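Long-range contacts in heme utilization carrier protein (Escherichia coli O157:H7, PDB 6U9J), which probably binds heme and carries it through the cytosol as part of heme uptake and utilisation, and is linked to anaerobic heme breakdown: residues G13-V18 with A105-K110; S36-G41 with C101-L106; C52-V57 with I132-D137; N56-V61 with E69-L74; G77-G82 with I96-C101. One frame throughout, in Å; residues are numbered along the deposited sequence. Where two conformers were deposited one is given.

Contact 1. Residues G13-V18 with A105-K110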
# COMPACT_ATOMS: atom_id res chain seq x y z
N GLY A 13 -5.72 20.69 -8.85
CA GLY A 13 -5.77 19.25 -8.60
C GLY A 13 -4.54 18.76 -7.87
O GLY A 13 -3.98 19.48 -7.04
N THR A 14 -4.12 17.54 -8.19
CA THR A 14 -3.00 16.92 -7.49
C THR A 14 -1.67 17.49 -7.99
O THR A 14 -1.57 18.09 -9.06
CB THR A 14 -3.01 15.41 -7.69
OG1 THR A 14 -2.79 15.11 -9.07
CG2 THR A 14 -4.34 14.82 -7.23
N LEU A 15 -0.62 17.29 -7.18
CA LEU A 15 0.71 17.77 -7.54
C LEU A 15 1.40 16.87 -8.56
O LEU A 15 2.31 17.34 -9.26
CB LEU A 15 1.58 17.89 -6.28
CG LEU A 15 1.13 18.89 -5.22
CD1 LEU A 15 2.10 18.90 -4.06
CD2 LEU A 15 0.98 20.28 -5.83
N GLU A 16 1.01 15.60 -8.66
CA GLU A 16 1.58 14.74 -9.69
C GLU A 16 1.16 15.20 -11.08
O GLU A 16 1.95 15.14 -12.03
CB GLU A 16 1.17 13.29 -9.45
CG GLU A 16 1.85 12.63 -8.26
CD GLU A 16 1.12 12.90 -6.95
OE1 GLU A 16 1.48 12.27 -5.93
OE2 GLU A 16 0.17 13.72 -6.94
N VAL A 17 -0.09 15.66 -11.21
CA VAL A 17 -0.54 16.20 -12.49
C VAL A 17 0.31 17.40 -12.90
O VAL A 17 0.65 17.57 -14.07
CB VAL A 17 -2.04 16.55 -12.42
CG1 VAL A 17 -2.44 17.46 -13.57
CG2 VAL A 17 -2.88 15.27 -12.43
N VAL A 18 0.70 18.22 -11.92
CA VAL A 18 1.60 19.34 -12.21
C VAL A 18 2.94 18.84 -12.71
O VAL A 18 3.51 19.36 -13.68
CB VAL A 18 1.77 20.25 -10.98
CG1 VAL A 18 2.81 21.31 -11.26
CG2 VAL A 18 0.44 20.88 -10.59
N ALA A 105 9.28 15.78 2.65
CA ALA A 105 8.71 17.12 2.61
C ALA A 105 7.49 17.22 3.51
O ALA A 105 6.69 16.29 3.58
CB ALA A 105 8.33 17.53 1.19
N LEU A 106 7.36 18.35 4.19
CA LEU A 106 6.12 18.72 4.86
C LEU A 106 5.45 19.78 4.00
O LEU A 106 6.09 20.77 3.64
CB LEU A 106 6.37 19.25 6.27
CG LEU A 106 6.46 18.18 7.38
CD1 LEU A 106 7.66 17.27 7.17
CD2 LEU A 106 6.52 18.82 8.76
N ILE A 107 4.18 19.55 3.66
CA ILE A 107 3.46 20.40 2.71
C ILE A 107 2.14 20.86 3.31
O ILE A 107 1.40 20.07 3.90
CB ILE A 107 3.19 19.64 1.40
CG1 ILE A 107 4.51 19.24 0.75
CG2 ILE A 107 2.32 20.50 0.45
CD1 ILE A 107 4.37 18.13 -0.28
N GLU A 108 1.81 22.14 3.11
CA GLU A 108 0.48 22.65 3.38
C GLU A 108 -0.03 23.31 2.11
O GLU A 108 0.68 24.10 1.49
CB GLU A 108 0.48 23.66 4.53
CG GLU A 108 0.90 23.05 5.86
CD GLU A 108 1.04 24.10 6.95
OE1 GLU A 108 2.18 24.51 7.24
OE2 GLU A 108 0.00 24.51 7.51
N ARG A 109 -1.24 22.94 1.70
CA ARG A 109 -1.84 23.58 0.54
C ARG A 109 -3.34 23.35 0.56
O ARG A 109 -3.87 22.62 1.40
CB ARG A 109 -1.23 23.04 -0.76
CG ARG A 109 -1.44 21.54 -0.94
CD ARG A 109 -0.83 21.04 -2.24
NE ARG A 109 -1.48 21.65 -3.40
CZ ARG A 109 -2.22 21.00 -4.30
NH1 ARG A 109 -2.77 21.67 -5.30
NH2 ARG A 109 -2.39 19.69 -4.21
N LYS A 110 -4.04 24.01 -0.36
CA LYS A 110 -5.43 23.67 -0.57
C LYS A 110 -5.56 22.67 -1.71
O LYS A 110 -4.89 22.79 -2.74
CB LYS A 110 -6.26 24.92 -0.88
CG LYS A 110 -6.63 25.70 0.38
CD LYS A 110 -7.66 26.76 0.11
CE LYS A 110 -7.90 27.58 1.35
NZ LYS A 110 -8.89 26.94 2.26

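Contact 2. Residues S36-G41 with C101-L106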
# COMPACT_ATOMS: atom_id res chain seq x y z
N SER A 36 6.25 24.75 1.64
CA SER A 36 6.83 23.42 1.80
C SER A 36 8.18 23.51 2.50
O SER A 36 8.95 24.46 2.31
CB SER A 36 7.01 22.70 0.46
OG SER A 36 7.97 23.36 -0.35
N THR A 37 8.48 22.48 3.28
CA THR A 37 9.78 22.28 3.94
C THR A 37 10.32 20.95 3.45
O THR A 37 9.65 19.93 3.59
CB THR A 37 9.62 22.28 5.46
OG1 THR A 37 9.07 23.54 5.88
CG2 THR A 37 10.96 22.06 6.16
N VAL A 38 11.52 20.96 2.87
CA VAL A 38 12.13 19.76 2.31
C VAL A 38 13.43 19.48 3.05
O VAL A 38 14.27 20.37 3.19
CB VAL A 38 12.39 19.91 0.80
CG1 VAL A 38 13.04 18.65 0.24
CG2 VAL A 38 11.09 20.22 0.06
N VAL A 39 13.58 18.25 3.54
CA VAL A 39 14.79 17.86 4.26
C VAL A 39 15.33 16.57 3.67
O VAL A 39 14.64 15.84 2.94
CB VAL A 39 14.53 17.69 5.78
CG1 VAL A 39 14.01 18.99 6.38
CG2 VAL A 39 13.59 16.51 6.03
N PRO A 40 16.59 16.23 3.96
CA PRO A 40 17.13 14.96 3.49
C PRO A 40 16.50 13.78 4.21
O PRO A 40 15.95 13.89 5.32
CB PRO A 40 18.63 15.06 3.80
CG PRO A 40 18.90 16.50 3.97
CD PRO A 40 17.64 17.08 4.55
N GLY A 41 16.60 12.61 3.57
CA GLY A 41 16.05 11.38 4.10
C GLY A 41 16.65 10.90 5.41
O GLY A 41 16.05 10.05 6.07
N CYS A 101 14.81 6.28 1.05
CA CYS A 101 14.18 7.59 1.19
C CYS A 101 15.27 8.65 1.19
O CYS A 101 16.04 8.75 2.15
CB CYS A 101 13.37 7.64 2.48
SG CYS A 101 12.60 9.28 2.71
N THR A 102 15.34 9.44 0.12
CA THR A 102 16.38 10.45 0.04
C THR A 102 15.91 11.85 0.42
O THR A 102 16.75 12.70 0.71
CB THR A 102 16.97 10.50 -1.38
OG1 THR A 102 15.95 10.83 -2.32
CG2 THR A 102 17.58 9.14 -1.76
N HIS A 103 14.59 12.11 0.42
CA HIS A 103 14.05 13.41 0.81
C HIS A 103 12.71 13.19 1.48
O HIS A 103 12.00 12.21 1.19
CB HIS A 103 13.85 14.37 -0.37
CG HIS A 103 15.13 14.73 -1.05
ND1 HIS A 103 15.62 14.03 -2.13
CD2 HIS A 103 16.05 15.68 -0.76
CE1 HIS A 103 16.78 14.55 -2.50
NE2 HIS A 103 17.07 15.55 -1.68
N ILE A 104 12.36 14.11 2.38
CA ILE A 104 11.06 14.17 3.04
C ILE A 104 10.57 15.60 2.96
O ILE A 104 11.34 16.54 3.17
CB ILE A 104 11.16 13.73 4.51
CG1 ILE A 104 11.73 12.31 4.60
CG2 ILE A 104 9.79 13.85 5.21
CD1 ILE A 104 12.15 11.92 6.01
N ALA A 105 9.28 15.78 2.65
CA ALA A 105 8.71 17.12 2.61
C ALA A 105 7.49 17.22 3.51
O ALA A 105 6.69 16.29 3.58
CB ALA A 105 8.33 17.53 1.19
N LEU A 106 7.36 18.35 4.19
CA LEU A 106 6.12 18.72 4.86
C LEU A 106 5.45 19.78 4.00
O LEU A 106 6.09 20.77 3.64
CB LEU A 106 6.37 19.25 6.27
CG LEU A 106 6.46 18.18 7.38
CD1 LEU A 106 7.66 17.27 7.17
CD2 LEU A 106 6.52 18.82 8.76
O HOH W 1 5.86 23.28 5.83

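Contact 3. Residues C52-V57 with I132-D137. With PO4 (phosphate ion), chain E.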
# COMPACT_ATOMS: atom_id res chain seq x y z
N CYS A 52 4.31 9.44 15.18
CA CYS A 52 3.78 8.38 16.02
C CYS A 52 3.09 8.91 17.27
O CYS A 52 2.35 8.16 17.92
CB CYS A 52 4.90 7.43 16.44
SG CYS A 52 5.45 6.30 15.13
N GLU A 53 3.30 10.17 17.63
CA GLU A 53 2.70 10.74 18.82
C GLU A 53 1.45 11.56 18.54
O GLU A 53 0.82 12.03 19.49
CB GLU A 53 3.73 11.61 19.55
CG GLU A 53 4.98 10.84 19.90
CD GLU A 53 5.95 11.65 20.71
OE1 GLU A 53 6.35 11.19 21.81
OE2 GLU A 53 6.33 12.75 20.25
N TRP A 54 1.07 11.72 17.27
CA TRP A 54 0.07 12.72 16.89
C TRP A 54 -1.37 12.22 16.95
O TRP A 54 -2.28 13.03 16.75
CB TRP A 54 0.35 13.20 15.47
CG TRP A 54 1.55 14.07 15.32
CD1 TRP A 54 2.38 14.52 16.31
CD2 TRP A 54 2.03 14.64 14.10
NE1 TRP A 54 3.36 15.31 15.77
CE2 TRP A 54 3.18 15.40 14.41
CE3 TRP A 54 1.62 14.57 12.76
CZ2 TRP A 54 3.90 16.10 13.44
CZ3 TRP A 54 2.35 15.25 11.79
CH2 TRP A 54 3.48 16.00 12.14
N GLY A 55 -1.60 10.94 17.21
CA GLY A 55 -2.96 10.42 17.13
C GLY A 55 -3.31 9.85 15.77
O GLY A 55 -2.44 9.38 15.04
N ASN A 56 -4.59 9.90 15.39
CA ASN A 56 -5.01 9.26 14.16
C ASN A 56 -4.57 10.08 12.94
O ASN A 56 -4.97 11.24 12.78
CB ASN A 56 -6.51 9.05 14.15
CG ASN A 56 -6.97 8.08 15.24
OD1 ASN A 56 -6.41 7.00 15.40
ND2 ASN A 56 -8.00 8.48 15.98
N VAL A 57 -3.76 9.46 12.09
CA VAL A 57 -3.35 10.03 10.82
C VAL A 57 -3.74 9.05 9.71
O VAL A 57 -4.13 7.91 9.98
CB VAL A 57 -1.84 10.34 10.78
CG1 VAL A 57 -1.49 11.42 11.82
CG2 VAL A 57 -0.99 9.08 10.99
N ILE A 132 1.79 10.59 4.32
CA ILE A 132 0.99 10.66 5.54
C ILE A 132 0.22 11.97 5.52
O ILE A 132 0.82 13.03 5.31
CB ILE A 132 1.85 10.57 6.81
CG1 ILE A 132 2.63 9.25 6.84
CG2 ILE A 132 0.98 10.68 8.05
CD1 ILE A 132 3.67 9.21 7.94
N PHE A 133 -1.09 11.89 5.75
CA PHE A 133 -1.96 13.06 5.79
C PHE A 133 -2.52 13.25 7.19
O PHE A 133 -2.87 12.28 7.85
CB PHE A 133 -3.13 12.91 4.81
CG PHE A 133 -2.73 12.95 3.37
CD1 PHE A 133 -2.34 11.80 2.71
CD2 PHE A 133 -2.74 14.16 2.68
CE1 PHE A 133 -1.97 11.84 1.38
CE2 PHE A 133 -2.36 14.21 1.34
CZ PHE A 133 -1.97 13.05 0.69
N LEU A 134 -2.67 14.51 7.61
CA LEU A 134 -3.24 14.75 8.93
C LEU A 134 -4.70 14.32 8.98
O LEU A 134 -5.40 14.32 7.96
CB LEU A 134 -3.14 16.22 9.30
CG LEU A 134 -1.78 16.73 9.72
CD1 LEU A 134 -1.93 18.07 10.43
CD2 LEU A 134 -1.07 15.74 10.62
N GLY A 135 -5.16 13.97 10.19
CA GLY A 135 -6.52 13.52 10.38
C GLY A 135 -7.55 14.64 10.39
O GLY A 135 -7.23 15.83 10.43
N ARG A 136 -8.81 14.24 10.36
CA ARG A 136 -9.91 15.19 10.23
C ARG A 136 -11.01 14.85 11.22
O ARG A 136 -11.05 13.75 11.79
CB ARG A 136 -10.47 15.19 8.80
CG ARG A 136 -9.49 15.75 7.78
CD ARG A 136 -10.08 15.82 6.38
NE ARG A 136 -9.05 16.21 5.42
CZ ARG A 136 -8.82 17.47 5.04
NH1 ARG A 136 -7.85 17.72 4.18
NH2 ARG A 136 -9.55 18.47 5.53
N ASP A 137 -11.90 15.83 11.44
CA ASP A 137 -13.06 15.64 12.28
C ASP A 137 -14.26 15.25 11.42
O ASP A 137 -14.16 15.08 10.20
CB ASP A 137 -13.34 16.88 13.13
CG ASP A 137 -13.74 18.12 12.31
OD1 ASP A 137 -14.16 18.03 11.14
OD2 ASP A 137 -13.63 19.24 12.87
P PO4 E . -8.81 10.45 9.97
O1 PO4 E . -7.41 9.86 9.97
O2 PO4 E . -9.82 9.37 9.66
O3 PO4 E . -9.11 11.05 11.33
O4 PO4 E . -8.92 11.53 8.93

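Contact 4. Residues N56-V61 with E69-L74. With PO4 (phosphate ion), chain E.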
# COMPACT_ATOMS: atom_id res chain seq x y z
N ASN A 56 -4.59 9.90 15.39
CA ASN A 56 -5.01 9.26 14.16
C ASN A 56 -4.57 10.08 12.94
O ASN A 56 -4.97 11.24 12.78
CB ASN A 56 -6.51 9.05 14.15
CG ASN A 56 -6.97 8.08 15.24
OD1 ASN A 56 -6.41 7.00 15.40
ND2 ASN A 56 -8.00 8.48 15.98
N VAL A 57 -3.76 9.46 12.09
CA VAL A 57 -3.35 10.03 10.82
C VAL A 57 -3.74 9.05 9.71
O VAL A 57 -4.13 7.91 9.98
CB VAL A 57 -1.84 10.34 10.78
CG1 VAL A 57 -1.49 11.42 11.82
CG2 VAL A 57 -0.99 9.08 10.99
N THR A 58 -3.61 9.49 8.46
CA THR A 58 -3.87 8.63 7.31
C THR A 58 -2.58 8.39 6.54
O THR A 58 -1.97 9.33 6.02
CB THR A 58 -4.92 9.24 6.38
OG1 THR A 58 -6.12 9.49 7.13
CG2 THR A 58 -5.21 8.29 5.22
N THR A 59 -2.17 7.13 6.47
CA THR A 59 -0.99 6.71 5.73
C THR A 59 -1.44 6.12 4.40
O THR A 59 -2.35 5.28 4.37
CB THR A 59 -0.19 5.67 6.52
OG1 THR A 59 0.17 6.22 7.79
CG2 THR A 59 1.06 5.27 5.76
N LEU A 60 -0.83 6.57 3.32
CA LEU A 60 -1.28 6.23 1.97
C LEU A 60 -0.12 5.68 1.15
O LEU A 60 0.99 6.21 1.18
CB LEU A 60 -1.88 7.49 1.29
CG LEU A 60 -2.44 7.41 -0.13
CD1 LEU A 60 -3.63 8.35 -0.28
CD2 LEU A 60 -1.35 7.72 -1.15
N VAL A 61 -0.38 4.60 0.41
CA VAL A 61 0.54 4.13 -0.61
C VAL A 61 -0.21 4.07 -1.94
O VAL A 61 -1.38 3.68 -1.98
CB VAL A 61 1.16 2.77 -0.24
CG1 VAL A 61 0.10 1.69 -0.15
CG2 VAL A 61 2.26 2.40 -1.24
N GLU A 69 -5.26 3.22 2.00
CA GLU A 69 -5.02 4.21 3.03
C GLU A 69 -5.44 3.64 4.36
O GLU A 69 -6.45 2.94 4.47
CB GLU A 69 -5.74 5.53 2.77
CG GLU A 69 -7.14 5.42 2.28
CD GLU A 69 -7.59 6.71 1.59
OE1 GLU A 69 -7.50 6.80 0.34
OE2 GLU A 69 -8.02 7.64 2.30
N PHE A 70 -4.65 3.93 5.38
CA PHE A 70 -4.90 3.43 6.72
C PHE A 70 -5.04 4.61 7.66
O PHE A 70 -4.13 5.43 7.79
CB PHE A 70 -3.77 2.53 7.23
CG PHE A 70 -3.93 2.13 8.68
CD1 PHE A 70 -4.79 1.11 9.03
CD2 PHE A 70 -3.23 2.79 9.68
CE1 PHE A 70 -4.94 0.74 10.36
CE2 PHE A 70 -3.38 2.43 11.01
CZ PHE A 70 -4.24 1.40 11.35
N SER A 71 -6.19 4.69 8.32
CA SER A 71 -6.47 5.73 9.29
C SER A 71 -6.27 5.15 10.69
O SER A 71 -6.92 4.15 11.04
CB SER A 71 -7.89 6.28 9.11
OG SER A 71 -8.19 7.26 10.08
N GLY A 72 -5.38 5.75 11.46
CA GLY A 72 -5.09 5.30 12.80
C GLY A 72 -3.72 5.79 13.22
O GLY A 72 -3.06 6.53 12.50
N GLU A 73 -3.31 5.36 14.40
CA GLU A 73 -2.02 5.79 14.91
C GLU A 73 -0.90 5.17 14.08
O GLU A 73 -0.97 3.99 13.70
CB GLU A 73 -1.88 5.40 16.38
CG GLU A 73 -2.86 6.14 17.27
CD GLU A 73 -2.57 5.96 18.75
OE1 GLU A 73 -2.00 4.91 19.13
OE2 GLU A 73 -2.93 6.87 19.53
N LEU A 74 0.13 5.96 13.79
CA LEU A 74 1.27 5.46 13.04
C LEU A 74 2.04 4.46 13.90
O LEU A 74 2.42 4.80 15.03
CB LEU A 74 2.18 6.61 12.62
CG LEU A 74 3.16 6.29 11.49
CD1 LEU A 74 2.40 6.08 10.18
CD2 LEU A 74 4.24 7.36 11.35
P PO4 E . -8.81 10.45 9.97
O1 PO4 E . -7.41 9.86 9.97
O2 PO4 E . -9.82 9.37 9.66
O3 PO4 E . -9.11 11.05 11.33
O4 PO4 E . -8.92 11.53 8.93
O HOH W 2 -1.98 5.77 9.73

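Contact 5. Residues G77-G82 with I96-C101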
# COMPACT_ATOMS: atom_id res chain seq x y z
N GLY A 77 8.53 1.61 14.67
CA GLY A 77 9.28 0.62 13.92
C GLY A 77 10.72 0.53 14.38
O GLY A 77 11.18 1.33 15.20
N PHE A 78 11.42 -0.45 13.82
CA PHE A 78 12.83 -0.66 14.12
C PHE A 78 13.57 -0.99 12.84
O PHE A 78 13.02 -1.61 11.93
CB PHE A 78 13.03 -1.79 15.16
CG PHE A 78 12.46 -3.12 14.73
CD1 PHE A 78 11.11 -3.41 14.91
CD2 PHE A 78 13.28 -4.07 14.13
CE1 PHE A 78 10.59 -4.62 14.50
CE2 PHE A 78 12.77 -5.31 13.73
CZ PHE A 78 11.42 -5.58 13.92
N HIS A 79 14.84 -0.59 12.77
CA HIS A 79 15.68 -0.85 11.61
C HIS A 79 16.38 -2.20 11.76
O HIS A 79 16.92 -2.51 12.83
CB HIS A 79 16.72 0.25 11.43
CG HIS A 79 16.13 1.59 11.09
ND1 HIS A 79 15.88 1.99 9.80
CD2 HIS A 79 15.80 2.64 11.89
CE1 HIS A 79 15.38 3.22 9.82
NE2 HIS A 79 15.32 3.63 11.07
N ARG A 80 16.39 -2.99 10.69
CA ARG A 80 17.11 -4.27 10.67
C ARG A 80 17.42 -4.63 9.22
O ARG A 80 16.51 -4.74 8.40
CB ARG A 80 16.28 -5.36 11.34
CG ARG A 80 17.08 -6.61 11.77
CD ARG A 80 16.12 -7.73 12.14
NE ARG A 80 16.79 -9.02 12.25
CZ ARG A 80 17.23 -9.53 13.39
NH1 ARG A 80 17.04 -8.87 14.52
NH2 ARG A 80 17.83 -10.72 13.39
N HIS A 81 18.71 -4.79 8.91
CA HIS A 81 19.15 -5.26 7.59
C HIS A 81 18.61 -4.40 6.45
O HIS A 81 18.24 -4.91 5.39
CB HIS A 81 18.77 -6.72 7.37
CG HIS A 81 19.54 -7.68 8.22
ND1 HIS A 81 20.91 -7.63 8.34
CD2 HIS A 81 19.13 -8.73 8.97
CE1 HIS A 81 21.32 -8.59 9.15
NE2 HIS A 81 20.26 -9.27 9.54
N GLY A 82 18.58 -3.09 6.66
CA GLY A 82 18.15 -2.17 5.63
C GLY A 82 16.67 -1.89 5.57
O GLY A 82 16.26 -0.96 4.87
N ILE A 96 9.47 -0.66 5.30
CA ILE A 96 9.84 0.43 4.41
C ILE A 96 11.34 0.35 4.16
O ILE A 96 12.12 0.20 5.10
CB ILE A 96 9.48 1.81 5.00
CG1 ILE A 96 7.97 1.93 5.20
CG2 ILE A 96 9.97 2.93 4.07
CD1 ILE A 96 7.59 3.06 6.14
N LYS A 97 11.73 0.46 2.89
CA LYS A 97 13.16 0.56 2.58
C LYS A 97 13.57 2.01 2.84
O LYS A 97 13.73 2.83 1.93
CB LYS A 97 13.44 0.13 1.14
CG LYS A 97 13.18 -1.34 0.89
CD LYS A 97 13.42 -1.71 -0.56
CE LYS A 97 12.99 -3.15 -0.81
NZ LYS A 97 12.96 -3.48 -2.26
N ALA A 98 13.73 2.34 4.12
CA ALA A 98 13.92 3.73 4.53
C ALA A 98 15.24 4.31 4.06
O ALA A 98 15.35 5.53 3.92
CB ALA A 98 13.81 3.86 6.04
N GLU A 99 16.26 3.49 3.81
CA GLU A 99 17.48 4.06 3.25
C GLU A 99 17.33 4.43 1.79
O GLU A 99 18.22 5.10 1.24
CB GLU A 99 18.65 3.09 3.41
CG GLU A 99 18.73 2.50 4.79
CD GLU A 99 18.84 3.55 5.87
OE1 GLU A 99 18.24 3.34 6.95
OE2 GLU A 99 19.53 4.56 5.65
N ASN A 100 16.25 4.01 1.14
CA ASN A 100 15.94 4.49 -0.19
C ASN A 100 15.15 5.79 -0.15
O ASN A 100 14.87 6.37 -1.21
CB ASN A 100 15.15 3.43 -0.96
CG ASN A 100 16.05 2.46 -1.72
OD1 ASN A 100 17.21 2.76 -1.97
ND2 ASN A 100 15.50 1.32 -2.11
N CYS A 101 14.81 6.28 1.05
CA CYS A 101 14.18 7.59 1.19
C CYS A 101 15.27 8.65 1.19
O CYS A 101 16.04 8.75 2.15
CB CYS A 101 13.37 7.64 2.48
SG CYS A 101 12.60 9.28 2.71
O HOH W 3 16.27 1.36 7.01
O HOH W 4 16.34 0.79 2.88

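Contact 1. Residues G13-V18 with A105-K110
Gly13 O is held by both terminal nitrogens of one guanidinium. Arg109 NH1 donates to Gly13 O at 3.0 Å, nearly along the C=O axis, and Arg109 NH2 donates to the same oxygen at 3.3 Å from a more bent position. The oxygen lies at the edge of the guanidinium and in its plane, so this flat group meets the backbone end-on. Over one face sits a methyl of Leu15, with Leu15 CD2 3.6 Å from Arg109 CZ. Arginine suits the place, its paired N-H groups gripping one carbonyl while its flat face takes a leucine methyl. The two side chains come tip to tip; the crowded chi1 of Arg109 (61°) and its bend at chi3 (-64°) send the guanidinium toward Gly13. This joins helix 15-22 to strand 103-111 of the six-stranded antiparallel sheet. Thr14 is the N-cap of that helix, a place suited to a hydroxyl: Thr14 OG1 accepts a weak 3.5 Å bond from Val17 N, and the gripped carbonyl lies one residue earlier. Glu10 forms a salt bridge with Arg109 NH1, a second partner that probably offsets the arginine's charge. Leu15 CD1 approaches Ile107 CD1 loosely at 4.5 Å, where Leu33 touches both side chains.

Contact 2. Residues S36-G41 with C101-L106
Val39 and Ile104 face each other as an antiparallel hydrogen-bonded pair, and their side chains cross obliquely on the same face of the sheet. Val39 CG2, in the crowded position between backbone N and carbonyl carbon, meets Ile104 CB at 4.0 Å. Thr37 and Leu106 share this face, where Val39 and Leu106 touch Leu157 of helix 144-157; the apolar chains of Val39, Ile104 and Leu106 suit such a covered surface. On the reverse face Val38 CG2 reaches Ala105 CB at 4.0 Å, in a non-hydrogen-bonded pair whose CA atoms approach to 4.3 Å. The small alanine fits beneath helix 26-31, whose Val30 touches it. Strand 36-40 is one of the two outermost strands of the six-stranded antiparallel sheet within this chain, laid along strand 103-111. Its bonds alternate in the classical way: Val39 N donates to Ile104 O at 2.8 Å and 172°, Ile104 N returns a bond to Val39 O, and Thr37 and Leu106 exchange a second pair. Farther on, His103 CB packs 3.7 Å from Val39 O. Where the strand ends, Gly41, having no side chain, brings its CA within 3.3 Å of Cys101 O, while Gly41 N makes a weak bond to Thr102 O. At the other end a water lies 3.2 Å from Thr37 OG1 and donates weakly to Leu106 O.

Contact 3. Residues C52-V57 with I132-D137
Gly135 N donates to Gln146 OE1, and the same side-chain amide grips residues 52-57 by two bonds from NE2, one to Asn56 O and a weak one to Trp54 O. Gln146, on helix 144-157, thereby spans the split where strands 56-62 and 128-133, antiparallel neighbours in the six-stranded sheet, part company. The sheet is still closed at Phe133, which pairs with Thr58 through the backbone; beyond it no direct hydrogen bond joins residues 52-57 to 132-137. A phosphate ion, probably from the crystallisation liquor, sits here too, held by one weak, forked N-H: Arg136 N lies 3.1 Å from its O4 and 3.3 Å from its O3. Gly135, without a side chain, lets its CA come within 3.7 Å of Asn56 O. Just inside the sheet, Val57 and Ile132 cross obliquely: Ile132 CG2, anti to its backbone N, meets Val57 CG2 at 3.9 Å. Beta-branched residues suit strands, and here put a methyl of each against the other. Leu134 sets out away from residues 52-57, yet its end swings back. The indole of Trp54, large enough also to touch Ala149 and Leu153 of the helix, receives it obliquely, with Leu134 CD2 3.6 Å from Trp54 CE3.

Contact 4. Residues N56-V61 with E69-L74
Thr58 can be followed outward from its CB, which lies 4.1 Å from Phe70 O. One branch, CG2, stands anti to the backbone N and packs 3.7 Å from Glu69 CB, the two side chains lying side by side and pointing the same way. The other branch, OG1, makes a weak hydrogen bond to phosphate O1 at 3.1 Å. Ser71, on the same face, adds to this grip: its OG lies 2.7 Å from both O1 and O2 of the phosphate, and which of them takes the proton is not settled. The two short hydroxyl side chains, projecting from one face, put both oxygens within reach of the ion, which probably comes from the crystallisation liquor. The residues belong to a beta hairpin of strands 56-62 and 66-71, with straight backbone bonds between Thr59 and Phe70. The second subunit extends the sheet, a strand of that chain pairing with Glu69 and Phe70. At Gly72 the chain turns a corner with phi at 158°, a value glycine accepts readily. Val57 N still bonds to Gly72 O, but from above the carbonyl plane. On the buried face Thr59 crosses Leu74 at about a right angle, with Thr59 OG1 3.3 Å from Leu74 CD1. A water bridges Thr59 OG1, 2.9 Å away, and Phe70 O. Asn56 leans in at the corner, its OD1 3.4 Å from Gly72 CA.

Contact 5. Residues G77-G82 with I96-C101
The imidazole of His79 meets this contact along its edge. In its plane, a water lies 2.9 Å from His79 ND1, and near that plane the methyl of Ala98 meets the ring at van der Waals distance, Ala98 CB to His79 CE1 4.1 Å. The ring of Phe84 meets the imidazole with the planes about 50° apart. The carboxylate of Glu99 is turned 57° to the imidazole, and the water joins them by donating to Glu99 OE1 at 2.8 Å. The same water makes a weak bond to Gly82 O. A second water donates to Gly82 O at 2.7 Å and accepts from Glu99 N at 2.9 Å, so solvent carries the polar link between the segments. Strands 77-80 and 83-86 form a beta hairpin with a two-residue loop, His81-Gly82, whose backbone angles are those of a type I' turn; the positive phi of Gly82 comes easily to a residue without a side chain. Facing it, Lys97 centres an inverse gamma turn, closed by a weak bond from Ala98 N to Ile96 O. Asp45 accepts the bond of His79 NE2; with Glu99 nearby, this could favour a protonated imidazole. The end of Lys97 reaches Ala64 O of the second subunit.

In the fold
Contacts 1, 2, 3 and 4 all reach the six-stranded antiparallel sheet, whereas contact 5 is the most peripheral, about 17 Å from the centre of the chain to its own centre. About half the touching residues of contacts 2, 3 and 4 are buried, while half those of contact 5 are exposed, and it relies most on water. Contacts 1 and 2 share strand 103-111, yet one brings a charged side chain to a helix start and the other is a regular backbone ladder. Contacts 3 and 4 share strand 56-62 and the same phosphate: in one the strands separate and apolar side chains and a helix glutamine join them, in the other the hairpin stays zipped. Only contacts 4 and 5 touch the second subunit.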